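Local coordinates for cytolethal distending toxin protein B (Haemophilus ducreyi, PDB 1SR4) that probably acts as the DNase I-like, DNA-damaging subunit of a tripartite bacterial genotoxin, the cytolethal distending toxin, at residues S32-A37 / M240-L244; P49-T55 / E67-W71. One frame throughout, in Å; residues are numbered along the deposited sequence.

In the fold
Both contacts sit toward the periphery of the DNase I-like fold, centres about 22 Å apart, and both are only partly buried: four of seven touching residues are buried in contact 1, three of eleven in contact 2, where two are exposed. Contact 1 joins the loop between helix 20-31 and inner strand 39-43 to the loop after outer strand 235-239, held by side chains with a single hydrogen bond across. Contact 2 is a true strand pairing at the sheet's other edge, 53-54 antiparallel to 67-72, where backbone bonds dominate, with charged and aromatic groups added. Helix 20-31 touches both, through Leu-30 at contact 1 and Trp-23 at contact 2. Toxin subunit A lies against contact 1.

Contact 1 (S32-A37 / M240-L244); sequences SGEQGA and MLNQL
Gln-243 reaches across to a type I beta turn, Gly-33 to Gly-36, and fastens the loop behind helix 20-31 to the loop that leaves strand 235-239 in this DNase I-like fold. Its chain is bent at chi2 (-56°), which brings the amide up to Ser-32 O. There NE2 donates to Ser-32 O at 2.8 Å; the carbonyl oxygen lies close to the plane of the Gln-243 amide, although the donor is tilted from the carbonyl's own plane. NE2 also gives a weak hydrogen bond to Gln-29 O in the helix, and it comes to 3.4 Å from Gly-36 CA. On the other end of the same group, OE1 rests against Gln-35 CB at 3.6 Å.

The second pair is Gln-35 and Asn-242, whose side chains cross obliquely with their amide planes 56° apart. Asn-242 ND2 comes to 3.5 Å from Gln-35 OE1. Gln-35 spends its NE2 elsewhere, donating to Met-101 O of the chain of toxin subunit A, so this loop also belongs to the subunit interface, and Asn-242 packs on Phe-110 of that chain.

Deeper in, Met-240 has CG anti to the backbone N (chi1 -167°) and an extended chain beyond, which brings its CE end against Gln-35 O and Ala-37. The Met-240 side chain also packs on Ala-8 of strand 7-11 and Leu-30 of the helix. Met-240 CE lies 3.6 Å from Gln-35 O and 4.3 Å from Ala-37 CB.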
loop_
_atom_site.group_PDB
_atom_site.type_symbol
_atom_site.label_atom_id
_atom_site.label_comp_id
_atom_site.label_asym_id
_atom_site.label_seq_id
_atom_site.Cartn_x
_atom_site.Cartn_y
_atom_site.Cartn_z
ATOM N N SER B 32 7.647 4.031 3.280
ATOM C CA SER B 32 9.066 3.692 3.231
ATOM C C SER B 32 9.794 3.879 1.921
ATOM O O SER B 32 9.194 4.177 0.886
ATOM C CB SER B 32 9.283 2.266 3.725
ATOM O OG SER B 32 8.593 1.351 2.924
ATOM N N GLY B 33 11.112 3.721 1.997
ATOM C CA GLY B 33 11.943 3.837 0.821
ATOM C C GLY B 33 12.101 5.255 0.338
ATOM O O GLY B 33 11.485 6.178 0.865
ATOM N N GLU B 34 12.945 5.411 -0.676
ATOM C CA GLU B 34 13.240 6.692 -1.307
ATOM C C GLU B 34 12.000 7.358 -1.891
ATOM O O GLU B 34 11.945 8.580 -1.992
ATOM C CB GLU B 34 14.257 6.486 -2.449
ATOM C CG GLU B 34 15.737 6.616 -2.069
ATOM C CD GLU B 34 16.674 6.225 -3.223
ATOM O OE1 GLU B 34 16.345 6.529 -4.387
ATOM O OE2 GLU B 34 17.745 5.620 -2.969
ATOM N N GLN B 35 11.018 6.559 -2.306
ATOM C CA GLN B 35 9.809 7.111 -2.921
ATOM C C GLN B 35 8.590 7.134 -1.991
ATOM O O GLN B 35 7.467 7.369 -2.428
ATOM C CB GLN B 35 9.489 6.329 -4.201
ATOM C CG GLN B 35 10.677 6.293 -5.196
ATOM C CD GLN B 35 10.437 5.398 -6.418
ATOM O OE1 GLN B 35 9.876 5.831 -7.420
ATOM N NE2 GLN B 35 10.862 4.145 -6.327
ATOM N N GLY B 36 8.820 6.894 -0.709
ATOM C CA GLY B 36 7.735 6.897 0.264
ATOM C C GLY B 36 7.112 8.272 0.386
ATOM O O GLY B 36 7.776 9.283 0.151
ATOM N N ALA B 37 5.843 8.336 0.775
ATOM C CA ALA B 37 5.195 9.637 0.888
ATOM C C ALA B 37 5.690 10.454 2.060
ATOM O O ALA B 37 5.982 9.921 3.128
ATOM C CB ALA B 37 3.664 9.471 0.998
ATOM N N MET B 240 -0.393 4.430 -6.447
ATOM C CA MET B 240 0.954 4.303 -5.869
ATOM C C MET B 240 1.438 2.851 -5.819
ATOM O O MET B 240 1.860 2.350 -4.774
ATOM C CB MET B 240 0.978 4.903 -4.453
ATOM C CG MET B 240 2.392 5.098 -3.895
ATOM S SD MET B 240 2.297 6.072 -2.403
ATOM C CE MET B 240 3.862 6.931 -2.424
ATOM N N LEU B 241 1.417 2.196 -6.969
ATOM C CA LEU B 241 1.786 0.795 -7.040
ATOM C C LEU B 241 3.256 0.513 -6.835
ATOM O O LEU B 241 3.627 -0.606 -6.500
ATOM C CB LEU B 241 1.310 0.211 -8.369
ATOM C CG LEU B 241 -0.178 0.419 -8.680
ATOM C CD1 LEU B 241 -0.474 -0.108 -10.077
ATOM C CD2 LEU B 241 -1.044 -0.284 -7.639
ATOM N N ASN B 242 4.100 1.523 -7.021
ATOM C CA ASN B 242 5.537 1.335 -6.838
ATOM C C ASN B 242 5.916 1.090 -5.367
ATOM O O ASN B 242 7.033 0.666 -5.067
ATOM C CB ASN B 242 6.295 2.547 -7.397
ATOM C CG ASN B 242 5.832 3.852 -6.806
ATOM O OD1 ASN B 242 4.641 4.166 -6.806
ATOM N ND2 ASN B 242 6.775 4.630 -6.304
ATOM N N GLN B 243 4.972 1.327 -4.460
ATOM C CA GLN B 243 5.233 1.134 -3.038
ATOM C C GLN B 243 4.788 -0.228 -2.474
ATOM O O GLN B 243 5.270 -0.646 -1.412
ATOM C CB GLN B 243 4.557 2.242 -2.233
ATOM C CG GLN B 243 5.180 3.626 -2.382
ATOM C CD GLN B 243 6.663 3.660 -2.031
ATOM O OE1 GLN B 243 7.515 3.636 -2.915
ATOM N NE2 GLN B 243 6.975 3.712 -0.734
ATOM N N LEU B 244 3.925 -0.935 -3.204
ATOM C CA LEU B 244 3.380 -2.210 -2.732
ATOM C C LEU B 244 4.297 -3.439 -2.785
ATOM O O LEU B 244 5.042 -3.634 -3.743
ATOM C CB LEU B 244 2.075 -2.510 -3.486
ATOM C CG LEU B 244 1.105 -1.324 -3.592
ATOM C CD1 LEU B 244 -0.175 -1.767 -4.278
ATOM C CD2 LEU B 244 0.782 -0.781 -2.207
#

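Contact 2 (P49-T55 / E67-W71); sequences PSSAVRT and EEYTW
Arg-54 sets off with CG anti to its backbone nitrogen (chi1 179°) and then bends at chi2 (74°), which lays its chain over Tyr-69, whose CG is anti to the carbonyl carbon, beside the backbone N. The two are a non-hydrogen-bonded pair of an antiparallel ladder, in which edge strand 53-54 of the large DNase I-like sheet runs against strand 67-72. Arg-54 CD sits over one face of the Tyr-69 ring, a CH-pi contact of 3.9 Å to its centroid, displaced toward the rim.

Beyond CD, the guanidinium has Glu-67 CB over one face and a long salt bridge, Arg-54 NE to Glu-67 OE2 at 3.5 Å, with the two charged planes 60° apart. Its NH1 donates in the carbonyl plane to a lone pair of Glu-68 O, which also takes the Thr-55 N-H at 3.0 Å; NH1 has a further partner in Arg-57 O. Next along, Val-53 and Thr-70 form the hydrogen-bonded pair, each N-to-O distance 2.8 Å (Val-53 N to Thr-70 O and Thr-70 N to Val-53 O).

Thr-55 OG1 donates to Glu-68 OE1 through that oxygen's anti lone pair. The carboxylate's other oxygen, Glu-68 OE2, is gripped by Arg-57, Tyr-85 and Gln-105, which probably favours its charged form.

At the other end the type I turn Pro-49 to Ala-52 packs on Trp-71, which packs against helix 20-31. Ser-51 OG lies at the indole edge, and Pro-49 CG stands over the six-membered ring, 3.6 Å from its centroid.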
loop_
_atom_site.group_PDB
_atom_site.type_symbol
_atom_site.label_atom_id
_atom_site.label_comp_id
_atom_site.label_asym_id
_atom_site.label_seq_id
_atom_site.Cartn_x
_atom_site.Cartn_y
_atom_site.Cartn_z
ATOM N N PRO B 49 -2.176 2.948 15.032
ATOM C CA PRO B 49 -1.359 1.768 15.333
ATOM C C PRO B 49 -1.238 1.717 16.859
ATOM O O PRO B 49 -1.150 2.767 17.499
ATOM C CB PRO B 49 -0.025 2.101 14.667
ATOM C CG PRO B 49 -0.457 2.938 13.464
ATOM C CD PRO B 49 -1.494 3.843 14.074
ATOM N N SER B 50 -1.227 0.524 17.447
ATOM C CA SER B 50 -1.141 0.437 18.906
ATOM C C SER B 50 0.150 1.044 19.454
ATOM O O SER B 50 0.179 1.489 20.590
ATOM C CB SER B 50 -1.261 -1.020 19.377
ATOM O OG SER B 50 -0.184 -1.790 18.873
ATOM N N SER B 51 1.215 1.087 18.656
ATOM C CA SER B 51 2.462 1.658 19.163
ATOM C C SER B 51 2.554 3.185 19.031
ATOM O O SER B 51 3.536 3.792 19.482
ATOM C CB SER B 51 3.668 1.012 18.480
ATOM O OG SER B 51 3.758 1.454 17.150
ATOM N N ALA B 52 1.554 3.818 18.418
ATOM C CA ALA B 52 1.575 5.280 18.288
ATOM C C ALA B 52 1.449 5.928 19.667
ATOM O O ALA B 52 0.688 5.466 20.524
ATOM C CB ALA B 52 0.438 5.775 17.384
ATOM N N VAL B 53 2.172 7.022 19.855
ATOM C CA VAL B 53 2.180 7.715 21.129
ATOM C C VAL B 53 1.670 9.147 21.040
ATOM O O VAL B 53 2.129 9.937 20.225
ATOM C CB VAL B 53 3.617 7.716 21.723
ATOM C CG1 VAL B 53 3.624 8.379 23.100
ATOM C CG2 VAL B 53 4.133 6.271 21.810
ATOM N N ARG B 54 0.710 9.457 21.896
ATOM C CA ARG B 54 0.108 10.783 21.968
ATOM C C ARG B 54 1.134 11.795 22.477
ATOM O O ARG B 54 1.790 11.545 23.482
ATOM C CB ARG B 54 -1.086 10.744 22.927
ATOM C CG ARG B 54 -1.791 12.077 23.115
ATOM C CD ARG B 54 -2.626 12.485 21.912
ATOM N NE ARG B 54 -3.401 13.689 22.207
ATOM C CZ ARG B 54 -2.998 14.936 21.972
ATOM N NH1 ARG B 54 -1.810 15.183 21.411
ATOM N NH2 ARG B 54 -3.781 15.947 22.328
ATOM N N THR B 55 1.290 12.923 21.794
ATOM C CA THR B 55 2.244 13.922 22.271
ATOM C C THR B 55 1.510 14.830 23.256
ATOM O O THR B 55 0.310 14.702 23.438
ATOM C CB THR B 55 2.787 14.806 21.143
ATOM O OG1 THR B 55 1.770 15.722 20.719
ATOM C CG2 THR B 55 3.231 13.942 19.956
ATOM N N GLU B 67 -5.765 15.354 17.228
ATOM C CA GLU B 67 -4.664 15.127 18.153
ATOM C C GLU B 67 -3.392 14.761 17.410
ATOM O O GLU B 67 -3.442 14.248 16.291
ATOM C CB GLU B 67 -5.021 13.992 19.118
ATOM C CG GLU B 67 -6.255 14.236 19.957
ATOM C CD GLU B 67 -6.725 12.969 20.653
ATOM O OE1 GLU B 67 -6.958 11.951 19.965
ATOM O OE2 GLU B 67 -6.862 12.986 21.891
ATOM N N GLU B 68 -2.256 15.019 18.040
ATOM C CA GLU B 68 -0.966 14.701 17.441
ATOM C C GLU B 68 -0.338 13.478 18.117
ATOM O O GLU B 68 -0.351 13.367 19.347
ATOM C CB GLU B 68 -0.027 15.894 17.573
ATOM C CG GLU B 68 1.346 15.696 16.935
ATOM C CD GLU B 68 2.300 16.824 17.301
ATOM O OE1 GLU B 68 2.645 16.934 18.490
ATOM O OE2 GLU B 68 2.699 17.608 16.418
ATOM N N TYR B 69 0.203 12.564 17.307
ATOM C CA TYR B 69 0.869 11.358 17.798
ATOM C C TYR B 69 2.183 11.194 17.041
ATOM O O TYR B 69 2.385 11.812 15.996
ATOM C CB TYR B 69 0.037 10.100 17.495
ATOM C CG TYR B 69 -1.238 9.954 18.283
ATOM C CD1 TYR B 69 -1.336 9.030 19.331
ATOM C CD2 TYR B 69 -2.347 10.735 17.983
ATOM C CE1 TYR B 69 -2.528 8.896 20.061
ATOM C CE2 TYR B 69 -3.533 10.611 18.699
ATOM C CZ TYR B 69 -3.619 9.694 19.736
ATOM O OH TYR B 69 -4.790 9.603 20.456
ATOM N N THR B 70 3.071 10.368 17.587
ATOM C CA THR B 70 4.296 10.011 16.889
ATOM C C THR B 70 4.201 8.484 16.771
ATOM O O THR B 70 3.584 7.803 17.609
ATOM C CB THR B 70 5.608 10.396 17.637
ATOM O OG1 THR B 70 5.642 9.777 18.926
ATOM C CG2 THR B 70 5.732 11.922 17.760
ATOM N N TRP B 71 4.793 7.948 15.716
ATOM C CA TRP B 71 4.745 6.519 15.473
ATOM C C TRP B 71 6.087 6.132 14.887
ATOM O O TRP B 71 6.548 6.754 13.936
ATOM C CB TRP B 71 3.606 6.224 14.495
ATOM C CG TRP B 71 3.469 4.792 14.091
ATOM C CD1 TRP B 71 3.652 3.692 14.871
ATOM C CD2 TRP B 71 3.043 4.312 12.811
ATOM N NE1 TRP B 71 3.367 2.550 14.161
ATOM C CE2 TRP B 71 2.988 2.904 12.891
ATOM C CE3 TRP B 71 2.697 4.938 11.607
ATOM C CZ2 TRP B 71 2.602 2.106 11.809
ATOM C CZ3 TRP B 71 2.310 4.147 10.527
ATOM C CH2 TRP B 71 2.267 2.743 10.639
#